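Local coordinates for PfhB2 (Pasteurella multocida, PDB 6U8T), which is a toxin whose YopT-type domain probably acts as a cysteine protease, at the interface of chains A and B. Sequence-based numbering; all coordinates share one arbitrary frame. Chains: chain A/B, PfhB2.

Contact 1: the interface of chains A and B. Residues chain A 126-128, 130; chain B 209-211.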
# COMPACT_ATOMS: atom_id res chain seq x y z
N THR A 126 -2.71 16.14 4.71
CA THR A 126 -2.87 14.74 5.12
C THR A 126 -4.34 14.35 4.85
O THR A 126 -5.19 15.21 5.08
CB THR A 126 -2.39 14.68 6.58
OG1 THR A 126 -1.19 13.90 6.59
CG2 THR A 126 -3.43 14.15 7.54
N VAL A 127 -4.60 13.11 4.43
CA VAL A 127 -5.97 12.52 4.44
C VAL A 127 -5.96 11.29 5.35
O VAL A 127 -4.87 10.80 5.65
CB VAL A 127 -6.44 12.13 3.03
CG1 VAL A 127 -6.61 13.34 2.13
CG2 VAL A 127 -5.52 11.11 2.38
N SER A 128 -7.14 10.79 5.72
CA SER A 128 -7.28 9.50 6.43
C SER A 128 -8.63 8.88 6.04
O SER A 128 -9.43 9.56 5.39
CB SER A 128 -7.16 9.67 7.92
OG SER A 128 -8.20 10.50 8.43
N SER A 130 -11.15 8.63 7.72
CA SER A 130 -12.29 9.35 8.35
C SER A 130 -12.22 10.87 8.19
O SER A 130 -13.21 11.51 8.54
CB SER A 130 -12.40 8.96 9.80
OG SER A 130 -11.11 8.96 10.40
N GLU B 209 -6.44 3.21 10.15
CA GLU B 209 -6.18 4.62 10.52
C GLU B 209 -4.76 4.92 10.08
O GLU B 209 -3.99 3.97 9.90
CB GLU B 209 -6.43 4.86 12.01
CG GLU B 209 -7.91 4.81 12.37
CD GLU B 209 -8.80 5.80 11.65
OE1 GLU B 209 -8.27 6.82 11.13
OE2 GLU B 209 -10.02 5.55 11.57
N GLY B 210 -4.44 6.18 9.81
CA GLY B 210 -3.14 6.54 9.23
C GLY B 210 -3.28 7.74 8.34
O GLY B 210 -4.20 7.74 7.50
N LYS B 211 -2.40 8.72 8.52
CA LYS B 211 -2.34 9.95 7.69
C LYS B 211 -1.56 9.62 6.41
O LYS B 211 -0.52 8.94 6.52
CB LYS B 211 -1.72 11.08 8.50
CG LYS B 211 -2.39 11.33 9.84
CD LYS B 211 -3.89 11.52 9.76
CE LYS B 211 -4.45 12.29 10.93
NZ LYS B 211 -5.83 12.74 10.64

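Contact 2: the interface of chains A and B. Residues chain A 159-160, 212-214; chain B 125, 153-155.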
# COMPACT_ATOMS: atom_id res chain seq x y z
N GLY A 159 -0.96 -2.19 1.71
CA GLY A 159 -1.46 -3.38 2.42
C GLY A 159 -0.60 -3.74 3.63
O GLY A 159 0.40 -3.03 3.94
N SER A 160 -0.98 -4.84 4.27
CA SER A 160 -0.24 -5.45 5.39
C SER A 160 0.24 -6.85 5.00
O SER A 160 -0.43 -7.52 4.21
CB SER A 160 -1.09 -5.47 6.59
OG SER A 160 -1.36 -4.14 6.95
N ARG A 212 7.52 3.29 7.52
CA ARG A 212 6.31 2.43 7.67
C ARG A 212 6.52 1.61 8.94
O ARG A 212 7.68 1.31 9.23
CB ARG A 212 6.09 1.54 6.44
CG ARG A 212 6.00 2.31 5.13
CD ARG A 212 5.70 1.38 3.97
NE ARG A 212 6.84 0.56 3.66
CZ ARG A 212 7.95 0.98 3.04
NH1 ARG A 212 8.08 2.24 2.64
NH2 ARG A 212 8.93 0.11 2.83
N PHE A 213 5.46 1.33 9.70
CA PHE A 213 5.53 0.59 10.98
C PHE A 213 5.79 -0.89 10.71
O PHE A 213 5.39 -1.47 9.68
CB PHE A 213 4.27 0.85 11.81
CG PHE A 213 4.17 2.26 12.34
CD1 PHE A 213 5.24 2.85 13.01
CD2 PHE A 213 3.03 3.03 12.14
CE1 PHE A 213 5.15 4.14 13.51
CE2 PHE A 213 2.94 4.33 12.63
CZ PHE A 213 4.00 4.88 13.31
N PHE A 214 6.49 -1.51 11.65
CA PHE A 214 6.58 -2.98 11.76
C PHE A 214 6.28 -3.34 13.22
O PHE A 214 6.38 -2.47 14.09
CB PHE A 214 7.96 -3.49 11.32
CG PHE A 214 9.07 -3.30 12.32
CD1 PHE A 214 9.19 -4.15 13.40
CD2 PHE A 214 10.02 -2.29 12.17
CE1 PHE A 214 10.25 -4.01 14.31
CE2 PHE A 214 11.03 -2.11 13.09
CZ PHE A 214 11.15 -2.98 14.15
N GLY B 125 8.74 -0.54 15.64
CA GLY B 125 9.71 0.39 15.05
C GLY B 125 9.24 0.74 13.63
O GLY B 125 8.05 0.51 13.31
N SER B 153 4.86 -8.37 11.52
CA SER B 153 3.90 -7.53 10.76
C SER B 153 4.65 -6.42 10.05
O SER B 153 5.38 -5.71 10.76
CB SER B 153 2.85 -6.93 11.63
OG SER B 153 2.12 -7.92 12.33
N ILE B 154 4.54 -6.32 8.72
CA ILE B 154 5.16 -5.22 7.95
C ILE B 154 4.08 -4.50 7.15
O ILE B 154 3.17 -5.17 6.61
CB ILE B 154 6.32 -5.68 7.06
CG1 ILE B 154 5.86 -6.48 5.86
CG2 ILE B 154 7.36 -6.44 7.88
CD1 ILE B 154 7.02 -6.97 5.04
N ASN B 155 4.14 -3.18 7.17
CA ASN B 155 3.23 -2.30 6.39
C ASN B 155 3.90 -2.04 5.05
O ASN B 155 5.10 -1.92 5.01
CB ASN B 155 2.83 -1.10 7.23
CG ASN B 155 1.99 -1.57 8.39
OD1 ASN B 155 0.94 -2.16 8.20
ND2 ASN B 155 2.54 -1.53 9.58
O HOH W 1 7.67 -2.19 4.27

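Contact 1: the interface of chains A and B
B:Lys211 lays its aliphatic chain across the side chain of A:Thr126, the two crossing at about a right angle. The methyl CG2 of A:Thr126 faces the bent lysine stem and approaches CD of B:Lys211 to 3.5 Å. CG of the lysine stands beside the backbone N, anti to the carbonyl carbon (chi1 -53°), and the bend at chi2 (-52°) brings CB, CG and CD alongside the methyl. The threonine hydroxyl OG1 touches the base of the same chain, 3.5 Å from CB of B:Lys211. Polar atoms of the two sides do not come within bonding distance in this patch. Beyond the bend the lysine runs on past A:Ser128, where its terminal amine NZ stays 3.9 Å from the hydroxyl OG, too far for a bond. CB of the same serine lies 3.6 Å from the carbonyl O of B:Gly210. Further along, A:Ser130 turns OG toward the carboxylate of B:Glu209, reaching 3.6 Å from OE1; the glutamate is poorly ordered, and this approach is at most a loose polar one. The contact therefore rests on shape, with B:Lys211 as its main side chain. A:Thr126 and A:Val127 end strand 122-127 and A:Ser128 and A:Ser130 lie in the following loop, while B:Glu209 to B:Lys211 close the loop between helix 187-201 and strand 212-219.

Contact 2: the interface of chains A and B
B:Asn155 grips the carbonyl of A:Phe213 twice, through its backbone and through its side chain. Backbone N gives a hydrogen bond to O of A:Phe213 at 3.3 Å, nearly along the C=O axis. The carboxamide ND2 adds a shorter one to that same O, at 2.8 Å, coming from above the carbonyl plane (58° out of it). Setting CG beside the backbone N, anti to the carbonyl carbon (chi1 -66°), lets the amide fold back so that both donors converge on one acceptor. The other end of the carboxamide, OD1, takes a weak hydrogen bond from OG of A:Ser160, which may help to hold the amide's rotation. The backbone O of B:Asn155 lies at the edge of the A:Arg212 guanidinium, in its plane. O of water 1 lies 2.7 Å from O of B:Asn155 and also bonds to NE and NH2 of the arginine; the direct NE bond is weak.

B:Gly125 meets two phenyl rings, one at its edge and one over a face. The edge of A:Phe213 meets its carbonyl, with CD1 3.7 Å from O of B:Gly125. A:Phe214 instead turns a face to it, the glycine N lying above that ring toward the rim, and CE2 comes to 3.4 Å from CA of B:Gly125. Backbone N of A:Phe214 donates to O of B:Gly125 at 3.1 Å.

The site is an intermolecular antiparallel beta arrangement at the start of strand 212-219 of chain A. A:Phe214 pairs with both B:Gly125 of strand 122-127 and B:Ile154 of strand 147-155; the end of the latter, B:Asn155, also bridges to A:Ser160, the first residue of strand 160-168.

The C-alpha centres of contact 1 and contact 2 lie about 16 Å apart. Strand 122-127 serves both, through its end in chain A at contact 1 and through chain B at contact 2; likewise the segment entering strand 212-219 comes from chain B in the first and from chain A in the second. Each also has a symmetry twin, giving a two-fold interface. Contact 2 joins the chains by strand pairing, whereas contact 1 adds packing of a strand end and the loops next to it. Sheets built from both chains suggest an intertwined, possibly strand-exchanged dimer, although the structure alone does not show that it forms in solution.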